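Local coordinates for protein beta-1,3-glucanosyltransferase (Rhizomucor miehei CAU432, PDB 4WTP) that belongs to glycosyl hydrolase family 17 and folds as a (beta/alpha)8 barrel, a parallel sheet closed on itself and wrapped by helices, at residues Ser222-Pro227 with Ile259-Phe264; Met185-Tyr190 with Asp201-His206. One frame throughout, in Å; residues are numbered along the deposited sequence. Where two conformers were deposited one is given.

In the fold
Contacts 1 and 2 lie side by side, their centres about 9 Å apart, and lie on neighbouring strands of the sheet, 219-223 for contact 1 and 182-186 for contact 2. Contact 2 is internal to the beta-alpha-beta unit made of strand 182-186, helix 196-212 and strand 219-223; contact 1 then joins the last of these to the final strand, 262-263, and so closes the barrel. Two probable hydrogen bonds tie them together: Ser222 OG to Asn186 OD1 (2.6 Å) and Thr224 OG1 to Ala187 O (2.6 Å). Glu223 OE1 also packs at 3.4 Å from Phe188 CE1. Both contacts reach the C-terminal ends of their strands, the end at which barrels of this kind carry their active sites.

Contact 1 (Ser222-Pro227 with Ile259-Phe264); sequences SETGWP and IDLLYF
Phe264 N donates to Thr224 O across 2.8 Å, the one direct hydrogen bond between the two segments, and at 155° on the proton it is moderately straight. Gly225 follows with a weaker CA-H...O contact, its CA 3.3 Å from Phe264 O. Glycine suits this spot because a CB here would project straight onto that carbonyl oxygen.

A water completes the polar set. It accepts from Trp226 N at 2.9 Å, donates to Phe264 O at 2.9 Å, and bonds to Tyr263 OH at 2.7 Å, bridging Trp226 in one segment to Tyr263 and Phe264 in the other.

These strands, 219-223 and 262-263, are the seventh and eighth of a (beta/alpha)8 barrel, and backbone bonds from Ile221 to Asp260 and Leu262 help pair them. The chains stay about as close from Ser222-Leu262 to Gly225-Phe264, though running in different directions. Ser222 O and Leu262 O, both acceptors, come near each other without bonding; Asn41 ND2 serves the former. Thr224 N is buried with no partner in the model.

The remaining contacts are packing. Tyr263 swings its ring away from its own backbone N (chi1 -167°), which lays it along the neighbouring chain, with Thr224 O over one face, nearer the rim, while the hydroxyl reaches the water. Glu223 and Phe264 run side by side, CG 4.2 Å from CD2, with carboxylate and ring planes 44° apart. The side chains of Thr224 and Leu261 cross at about a right angle, CG2 4.0 Å from CD1, the threonine hydroxyl being turned instead to Ala187 O and Tyr246 OH.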
ATOM      1  N   SER A 222      -3.747  -1.588  -3.599  0.59  8.36           N
ATOM      2  CA  SER A 222      -2.952  -1.174  -2.449  0.59  8.90           C
ATOM      3  C   SER A 222      -1.466  -1.479  -2.584  0.59  8.72           C
ATOM      4  O   SER A 222      -0.665  -0.822  -1.937  0.59  8.88           O
ATOM      5  CB  SER A 222      -3.503  -1.788  -1.172  0.59  9.53           C
ATOM      6  OG  SER A 222      -3.915  -3.104  -1.450  0.59  9.21           O
ATOM      7  N   GLU A 223      -1.111  -2.466  -3.408  1.00  8.55           N
ATOM      8  CA  GLU A 223       0.313  -2.786  -3.610  1.00  9.91           C
ATOM      9  C   GLU A 223       0.521  -3.486  -4.937  1.00  8.75           C
ATOM     10  O   GLU A 223      -0.179  -4.484  -5.251  1.00 10.11           O
ATOM     11  CB  GLU A 223       0.873  -3.766  -2.558  1.00 11.42           C
ATOM     12  CG  GLU A 223       0.906  -3.365  -1.112  1.00 12.83           C
ATOM     13  CD  GLU A 223       1.310  -4.520  -0.232  1.00 15.86           C
ATOM     14  OE1 GLU A 223       1.511  -5.634  -0.729  1.00 18.28           O
ATOM     15  OE2 GLU A 223       1.356  -4.352   0.974  1.00 20.90           O
ATOM     16  N   THR A 224       1.539  -3.021  -5.675  1.00  9.22           N
ATOM     17  CA  THR A 224       2.189  -3.821  -6.710  1.00  8.89           C
ATOM     18  C   THR A 224       3.524  -3.137  -6.996  1.00  8.91           C
ATOM     19  O   THR A 224       3.689  -1.940  -6.733  1.00  8.83           O
ATOM     20  CB  THR A 224       1.364  -3.940  -7.997  1.00  8.85           C
ATOM     21  OG1 THR A 224       1.940  -4.986  -8.777  1.00  9.60           O
ATOM     22  CG2 THR A 224       1.421  -2.654  -8.832  1.00 10.64           C
ATOM     23  N   GLY A 225       4.478  -3.912  -7.494  1.00  8.62           N
ATOM     24  CA  GLY A 225       5.819  -3.402  -7.774  1.00  8.21           C
ATOM     25  C   GLY A 225       6.669  -4.518  -8.342  1.00  7.61           C
ATOM     26  O   GLY A 225       6.183  -5.638  -8.534  1.00  9.19           O
ATOM     27  N   TRP A 226       7.954  -4.236  -8.572  1.00  7.80           N
ATOM     28  CA  TRP A 226       8.836  -5.149  -9.274  1.00  7.86           C
ATOM     29  C   TRP A 226      10.243  -4.843  -8.788  1.00  8.41           C
ATOM     30  O   TRP A 226      10.658  -3.663  -8.755  1.00  9.20           O
ATOM     31  CB  TRP A 226       8.750  -4.926 -10.793  1.00  7.94           C
ATOM     32  CG  TRP A 226       9.439  -5.995 -11.580  1.00  7.82           C
ATOM     33  CD1 TRP A 226      10.813  -6.144 -11.795  1.00  8.03           C
ATOM     34  CD2 TRP A 226       8.798  -7.136 -12.223  1.00  8.00           C
ATOM     35  NE1 TRP A 226      11.030  -7.261 -12.578  1.00  8.12           N
ATOM     36  CE2 TRP A 226       9.855  -7.889 -12.867  1.00  8.64           C
ATOM     37  CE3 TRP A 226       7.488  -7.556 -12.382  1.00  8.93           C
ATOM     38  CZ2 TRP A 226       9.597  -9.030 -13.598  1.00  9.64           C
ATOM     39  CZ3 TRP A 226       7.253  -8.732 -13.094  1.00 10.24           C
ATOM     40  CH2 TRP A 226       8.281  -9.446 -13.702  1.00  9.81           C
ATOM     41  N   PRO A 227      11.047  -5.871  -8.464  1.00  8.28           N
ATOM     42  CA  PRO A 227      12.378  -5.629  -7.905  1.00  8.47           C
ATOM     43  C   PRO A 227      13.441  -5.347  -8.961  1.00  8.42           C
ATOM     44  O   PRO A 227      13.432  -5.876 -10.084  1.00  9.25           O
ATOM     45  CB  PRO A 227      12.688  -6.942  -7.169  1.00  9.57           C
ATOM     46  CG  PRO A 227      12.003  -7.975  -8.003  1.00  9.43           C
ATOM     47  CD  PRO A 227      10.714  -7.302  -8.451  1.00  8.65           C
ATOM     48  N   ILE A 259      -7.990   3.789 -12.315  1.00 11.81           N
ATOM     49  CA  ILE A 259      -7.841   3.036 -11.098  1.00 10.89           C
ATOM     50  C   ILE A 259      -6.848   3.749 -10.184  1.00 10.45           C
ATOM     51  O   ILE A 259      -5.792   4.177 -10.666  1.00 11.19           O
ATOM     52  CB  ILE A 259      -7.317   1.635 -11.431  1.00 10.81           C
ATOM     53  CG1 ILE A 259      -8.315   0.879 -12.322  1.00 11.76           C
ATOM     54  CG2 ILE A 259      -6.995   0.856 -10.170  1.00 11.70           C
ATOM     55  CD1 ILE A 259      -7.709  -0.347 -12.938  1.00 13.00           C
ATOM     56  N   ASP A 260      -7.179   3.865  -8.897  1.00 10.45           N
ATOM     57  CA  ASP A 260      -6.281   4.425  -7.881  1.00 10.09           C
ATOM     58  C   ASP A 260      -5.289   3.354  -7.409  1.00  9.52           C
ATOM     59  O   ASP A 260      -5.698   2.269  -6.988  1.00 10.12           O
ATOM     60  CB  ASP A 260      -7.062   4.980  -6.669  1.00 10.96           C
ATOM     61  CG  ASP A 260      -7.972   6.154  -7.000  1.00 13.37           C
ATOM     62  OD1 ASP A 260      -7.773   6.818  -8.037  1.00 14.15           O
ATOM     63  OD2 ASP A 260      -8.849   6.399  -6.154  1.00 15.47           O
ATOM     64  N   LEU A 261      -4.001   3.692  -7.495  1.00  8.99           N
ATOM     65  CA  LEU A 261      -2.920   2.769  -7.197  1.00  8.60           C
ATOM     66  C   LEU A 261      -1.942   3.332  -6.165  1.00  8.90           C
ATOM     67  O   LEU A 261      -1.472   4.472  -6.318  1.00  9.86           O
ATOM     68  CB  LEU A 261      -2.137   2.482  -8.490  1.00 10.39           C
ATOM     69  CG  LEU A 261      -0.737   1.879  -8.334  1.00 10.27           C
ATOM     70  CD1 LEU A 261      -0.872   0.467  -7.817  1.00 11.32           C
ATOM     71  CD2 LEU A 261       0.017   1.932  -9.657  1.00 11.99           C
ATOM     72  N   LEU A 262      -1.605   2.524  -5.165  1.00  8.62           N
ATOM     73  CA  LEU A 262      -0.484   2.834  -4.261  1.00  8.33           C
ATOM     74  C   LEU A 262       0.684   1.958  -4.711  1.00  8.16           C
ATOM     75  O   LEU A 262       0.622   0.713  -4.585  1.00  9.10           O
ATOM     76  CB  LEU A 262      -0.859   2.496  -2.815  1.00  9.26           C
ATOM     77  CG  LEU A 262      -2.062   3.271  -2.272  1.00  9.81           C
ATOM     78  CD1 LEU A 262      -2.402   2.760  -0.867  1.00 11.22           C
ATOM     79  CD2 LEU A 262      -1.817   4.786  -2.320  1.00 10.12           C
ATOM     80  N   TYR A 263       1.716   2.593  -5.248  1.00  8.06           N
ATOM     81  CA  TYR A 263       2.841   1.832  -5.790  1.00  8.49           C
ATOM     82  C   TYR A 263       3.748   1.307  -4.668  1.00  8.08           C
ATOM     83  O   TYR A 263       3.938   1.978  -3.658  1.00  9.44           O
ATOM     84  CB  TYR A 263       3.626   2.704  -6.778  1.00  8.74           C
ATOM     85  CG  TYR A 263       4.596   1.873  -7.582  1.00  9.11           C
ATOM     86  CD1 TYR A 263       4.168   1.126  -8.687  1.00  9.50           C
ATOM     87  CD2 TYR A 263       5.922   1.749  -7.183  1.00  8.91           C
ATOM     88  CE1 TYR A 263       5.032   0.295  -9.375  1.00  8.85           C
ATOM     89  CE2 TYR A 263       6.793   0.914  -7.866  1.00  9.09           C
ATOM     90  CZ  TYR A 263       6.337   0.196  -8.951  1.00  9.24           C
ATOM     91  OH  TYR A 263       7.176  -0.680  -9.611  1.00 10.26           O
ATOM     92  N   PHE A 264       4.290   0.108  -4.850  1.00  8.48           N
ATOM     93  CA  PHE A 264       5.179  -0.505  -3.847  1.00  8.94           C
ATOM     94  C   PHE A 264       6.600  -0.575  -4.405  1.00  9.37           C
ATOM     95  O   PHE A 264       6.819  -1.317  -5.364  1.00  9.28           O
ATOM     96  CB  PHE A 264       4.685  -1.933  -3.516  1.00  9.68           C
ATOM     97  CG  PHE A 264       5.409  -2.552  -2.365  1.00 11.05           C
ATOM     98  CD1 PHE A 264       6.592  -3.287  -2.571  1.00 12.31           C
ATOM     99  CD2 PHE A 264       4.965  -2.336  -1.062  1.00 12.51           C
ATOM    100  CE1 PHE A 264       7.289  -3.825  -1.492  1.00 14.23           C
ATOM    101  CE2 PHE A 264       5.661  -2.872   0.015  1.00 16.09           C
ATOM    102  CZ  PHE A 264       6.830  -3.610  -0.196  1.00 15.99           C
TER
HETATM  103  O   HOH W   1       8.683  -1.619  -7.513  1.00 10.16           O

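Contact 2 (Met185-Tyr190 with Asp201-His206); sequences MNAFPY and DTLMSH
Pro189 and Leu203 mark the closest backbone approach, CA to CA 6.5 Å, where the chain leaving strand 182-186 passes along one side of helix 196-212. Met185 and Ala187, alternate residues of the extended chain, and Pro189, where the chain turns, all direct their side chains at the helix.

Met185 spans a turn of the helix. Its chain runs straight from the backbone (chi1 -174°) and then bends at the thioether (chi3 70°), which brings the sulfur and methyl against backbone atoms about one turn apart: SD is 3.5 Å from His206 C, and CE 3.6 Å from Leu203 O. The same methyl touches Leu203 CD1 at 3.7 Å. An unbranched thioether suits the place because it can bend to lie against both Leu203 and His206.

Ala187, short enough for the chain to come close, sets CB 3.8 Å from Leu203 CD1, so that this one methyl branch serves two neighbours. The alanine CB also meets the edge of the His206 ring, 4.4 Å from CD2. Farther along, the rigid Pro189 ring puts CG 4.0 Å from Leu203 N and 4.2 Å from Thr202 CG2.

The His206 ring also stacks on Tyr169. With no hydrogen bond crossing between the segments, the contact relies on dispersion and shape fit, while His206 NE2 bonds to Glu192 and Thr202 OG1 to Asn198 O.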
ATOM      1  N   MET A 185      -6.582  -4.245  -3.679  1.00  9.32           N
ATOM      2  CA  MET A 185      -5.831  -5.423  -4.093  1.00  8.76           C
ATOM      3  C   MET A 185      -4.326  -5.318  -3.917  1.00  8.74           C
ATOM      4  O   MET A 185      -3.723  -4.367  -4.295  1.00  9.26           O
ATOM      5  CB  MET A 185      -6.108  -5.663  -5.569  1.00 20.00           C
ATOM      6  CG  MET A 185      -5.492  -6.963  -6.133  1.00 20.00           C
ATOM      7  SD  MET A 185      -5.768  -7.316  -7.958  1.00 20.00           S
ATOM      8  CE  MET A 185      -4.725  -6.030  -8.777  1.00 20.00           C
ATOM      9  N   ASN A 186      -3.753  -6.378  -3.366  1.00  8.79           N
ATOM     10  CA  ASN A 186      -2.284  -6.536  -3.402  1.00  9.33           C
ATOM     11  C   ASN A 186      -2.024  -7.588  -4.450  1.00  9.43           C
ATOM     12  O   ASN A 186      -2.596  -8.691  -4.370  1.00 10.58           O
ATOM     13  CB  ASN A 186      -1.754  -7.109  -2.090  1.00 10.57           C
ATOM     14  CG  ASN A 186      -1.970  -6.218  -0.885  1.00 11.88           C
ATOM     15  OD1 ASN A 186      -2.160  -5.019  -0.978  1.00 11.60           O
ATOM     16  ND2 ASN A 186      -1.862  -6.825   0.281  1.00 13.66           N
ATOM     17  N   ALA A 187      -1.164  -7.305  -5.419  1.00 10.32           N
ATOM     18  CA  ALA A 187      -0.845  -8.321  -6.430  1.00 10.34           C
ATOM     19  C   ALA A 187       0.544  -8.071  -6.953  1.00 10.28           C
ATOM     20  O   ALA A 187       0.861  -6.941  -7.355  1.00 12.10           O
ATOM     21  CB  ALA A 187      -1.854  -8.275  -7.579  1.00 11.55           C
ATOM     22  N   PHE A 188       1.347  -9.124  -7.035  1.00 10.99           N
ATOM     23  CA  PHE A 188       2.681  -9.046  -7.598  1.00 10.89           C
ATOM     24  C   PHE A 188       2.900 -10.149  -8.609  1.00 11.06           C
ATOM     25  O   PHE A 188       3.306 -11.267  -8.234  1.00 12.01           O
ATOM     26  CB  PHE A 188       3.728  -9.202  -6.502  1.00 11.11           C
ATOM     27  CG  PHE A 188       3.784  -8.039  -5.539  1.00 10.52           C
ATOM     28  CD1 PHE A 188       2.908  -7.994  -4.440  1.00 12.49           C
ATOM     29  CD2 PHE A 188       4.731  -7.009  -5.705  1.00 10.26           C
ATOM     30  CE1 PHE A 188       2.952  -6.934  -3.544  1.00 12.24           C
ATOM     31  CE2 PHE A 188       4.787  -5.952  -4.791  1.00 11.25           C
ATOM     32  CZ  PHE A 188       3.892  -5.919  -3.727  1.00 10.53           C
ATOM     33  N   PRO A 189       2.701  -9.844  -9.901  1.00 11.66           N
ATOM     34  CA  PRO A 189       3.042 -10.804 -10.936  1.00 12.37           C
ATOM     35  C   PRO A 189       4.469 -11.384 -10.814  1.00 12.75           C
ATOM     36  O   PRO A 189       4.696 -12.546 -11.195  1.00 12.18           O
ATOM     37  CB  PRO A 189       2.832  -9.999 -12.212  1.00 14.36           C
ATOM     38  CG  PRO A 189       1.650  -9.117 -11.867  1.00 14.65           C
ATOM     39  CD  PRO A 189       1.904  -8.718 -10.436  1.00 13.23           C
ATOM     40  N   TYR A 190       5.420 -10.603 -10.320  1.00 11.53           N
ATOM     41  CA  TYR A 190       6.753 -11.090 -10.088  1.00 11.23           C
ATOM     42  C   TYR A 190       6.763 -12.384  -9.279  1.00 11.04           C
ATOM     43  O   TYR A 190       7.484 -13.346  -9.581  1.00 11.85           O
ATOM     44  CB  TYR A 190       7.580 -10.022  -9.338  1.00 11.75           C
ATOM     45  CG  TYR A 190       8.974 -10.509  -9.106  1.00 11.08           C
ATOM     46  CD1 TYR A 190       9.958 -10.312 -10.092  1.00  9.62           C
ATOM     47  CD2 TYR A 190       9.347 -11.185  -7.947  1.00 12.73           C
ATOM     48  CE1 TYR A 190      11.243 -10.805  -9.923  1.00 10.11           C
ATOM     49  CE2 TYR A 190      10.629 -11.668  -7.780  1.00 12.35           C
ATOM     50  CZ  TYR A 190      11.584 -11.479  -8.769  1.00 12.30           C
ATOM     51  OH  TYR A 190      12.857 -11.968  -8.603  1.00 13.74           O
ATOM     52  N   ASP A 201      -0.201  -6.569 -17.671  1.00 12.81           N
ATOM     53  CA  ASP A 201      -1.457  -7.089 -18.200  1.00 13.66           C
ATOM     54  C   ASP A 201      -2.061  -8.093 -17.188  1.00 13.61           C
ATOM     55  O   ASP A 201      -3.290  -8.076 -16.952  1.00 14.93           O
ATOM     56  CB  ASP A 201      -1.230  -7.710 -19.572  1.00 16.55           C
ATOM     57  CG  ASP A 201      -0.842  -6.667 -20.640  1.00 20.74           C
ATOM     58  OD1 ASP A 201      -1.175  -5.456 -20.511  1.00 21.82           O
ATOM     59  OD2 ASP A 201      -0.171  -7.058 -21.613  1.00 24.62           O
ATOM     60  N   THR A 202      -1.237  -8.966 -16.587  1.00 12.77           N
ATOM     61  CA  THR A 202      -1.688  -9.930 -15.568  1.00 14.34           C
ATOM     62  C   THR A 202      -2.228  -9.169 -14.361  1.00 12.72           C
ATOM     63  O   THR A 202      -3.221  -9.590 -13.773  1.00 13.73           O
ATOM     64  CB  THR A 202      -0.515 -10.817 -15.118  1.00 14.84           C
ATOM     65  OG1 THR A 202      -0.097 -11.620 -16.221  1.00 16.98           O
ATOM     66  CG2 THR A 202      -0.881 -11.741 -13.954  1.00 15.45           C
ATOM     67  N   LEU A 203      -1.577  -8.066 -13.960  1.00 12.40           N
ATOM     68  CA  LEU A 203      -2.070  -7.252 -12.856  1.00 11.00           C
ATOM     69  C   LEU A 203      -3.515  -6.833 -13.148  1.00 11.85           C
ATOM     70  O   LEU A 203      -4.371  -6.898 -12.290  1.00 12.08           O
ATOM     71  CB  LEU A 203      -1.200  -6.004 -12.711  1.00 10.90           C
ATOM     72  CG  LEU A 203      -1.686  -5.040 -11.625  1.00 11.04           C
ATOM     73  CD1 LEU A 203      -1.372  -5.634 -10.259  1.00 12.03           C
ATOM     74  CD2 LEU A 203      -0.996  -3.698 -11.754  1.00 11.66           C
ATOM     75  N   MET A 204      -3.785  -6.408 -14.376  0.53 12.98           N
ATOM     76  CA  MET A 204      -5.118  -5.954 -14.740  0.53 12.81           C
ATOM     77  C   MET A 204      -6.149  -7.086 -14.741  0.53 13.69           C
ATOM     78  O   MET A 204      -7.307  -6.878 -14.344  0.53 13.83           O
ATOM     79  CB  MET A 204      -5.089  -5.219 -16.090  0.53 15.03           C
ATOM     80  CG  MET A 204      -4.510  -3.804 -16.032  0.53 20.10           C
ATOM     81  SD  MET A 204      -5.433  -2.641 -14.994  0.53 26.78           S
ATOM     82  CE  MET A 204      -7.088  -3.308 -15.070  0.53 14.01           C
ATOM     83  N   SER A 205      -5.739  -8.266 -15.182  0.53 12.81           N
ATOM     84  CA  SER A 205      -6.614  -9.438 -15.111  0.53 14.11           C
ATOM     85  C   SER A 205      -6.993  -9.751 -13.668  0.53 13.14           C
ATOM     86  O   SER A 205      -8.152 -10.060 -13.358  0.53 14.05           O
ATOM     87  CB  SER A 205      -5.958 -10.643 -15.765  0.53 16.64           C
ATOM     88  OG  SER A 205      -6.045 -10.513 -17.163  0.53 18.58           O
ATOM     89  N   HIS A 206      -6.022  -9.665 -12.769  1.00 12.96           N
ATOM     90  CA  HIS A 206      -6.282  -9.902 -11.349  1.00 12.65           C
ATOM     91  C   HIS A 206      -7.194  -8.819 -10.798  1.00 11.88           C
ATOM     92  O   HIS A 206      -8.136  -9.133 -10.042  1.00 12.57           O
ATOM     93  CB  HIS A 206      -4.979  -9.973 -10.559  1.00 12.85           C
ATOM     94  CG  HIS A 206      -4.135 -11.162 -10.876  1.00 14.76           C
ATOM     95  ND1 HIS A 206      -4.588 -12.220 -11.580  1.00 16.64           N
ATOM     96  CD2 HIS A 206      -2.833 -11.453 -10.523  1.00 15.29           C
ATOM     97  CE1 HIS A 206      -3.603 -13.142 -11.678  1.00 18.25           C
ATOM     98  NE2 HIS A 206      -2.529 -12.664 -11.042  1.00 16.83           N
TER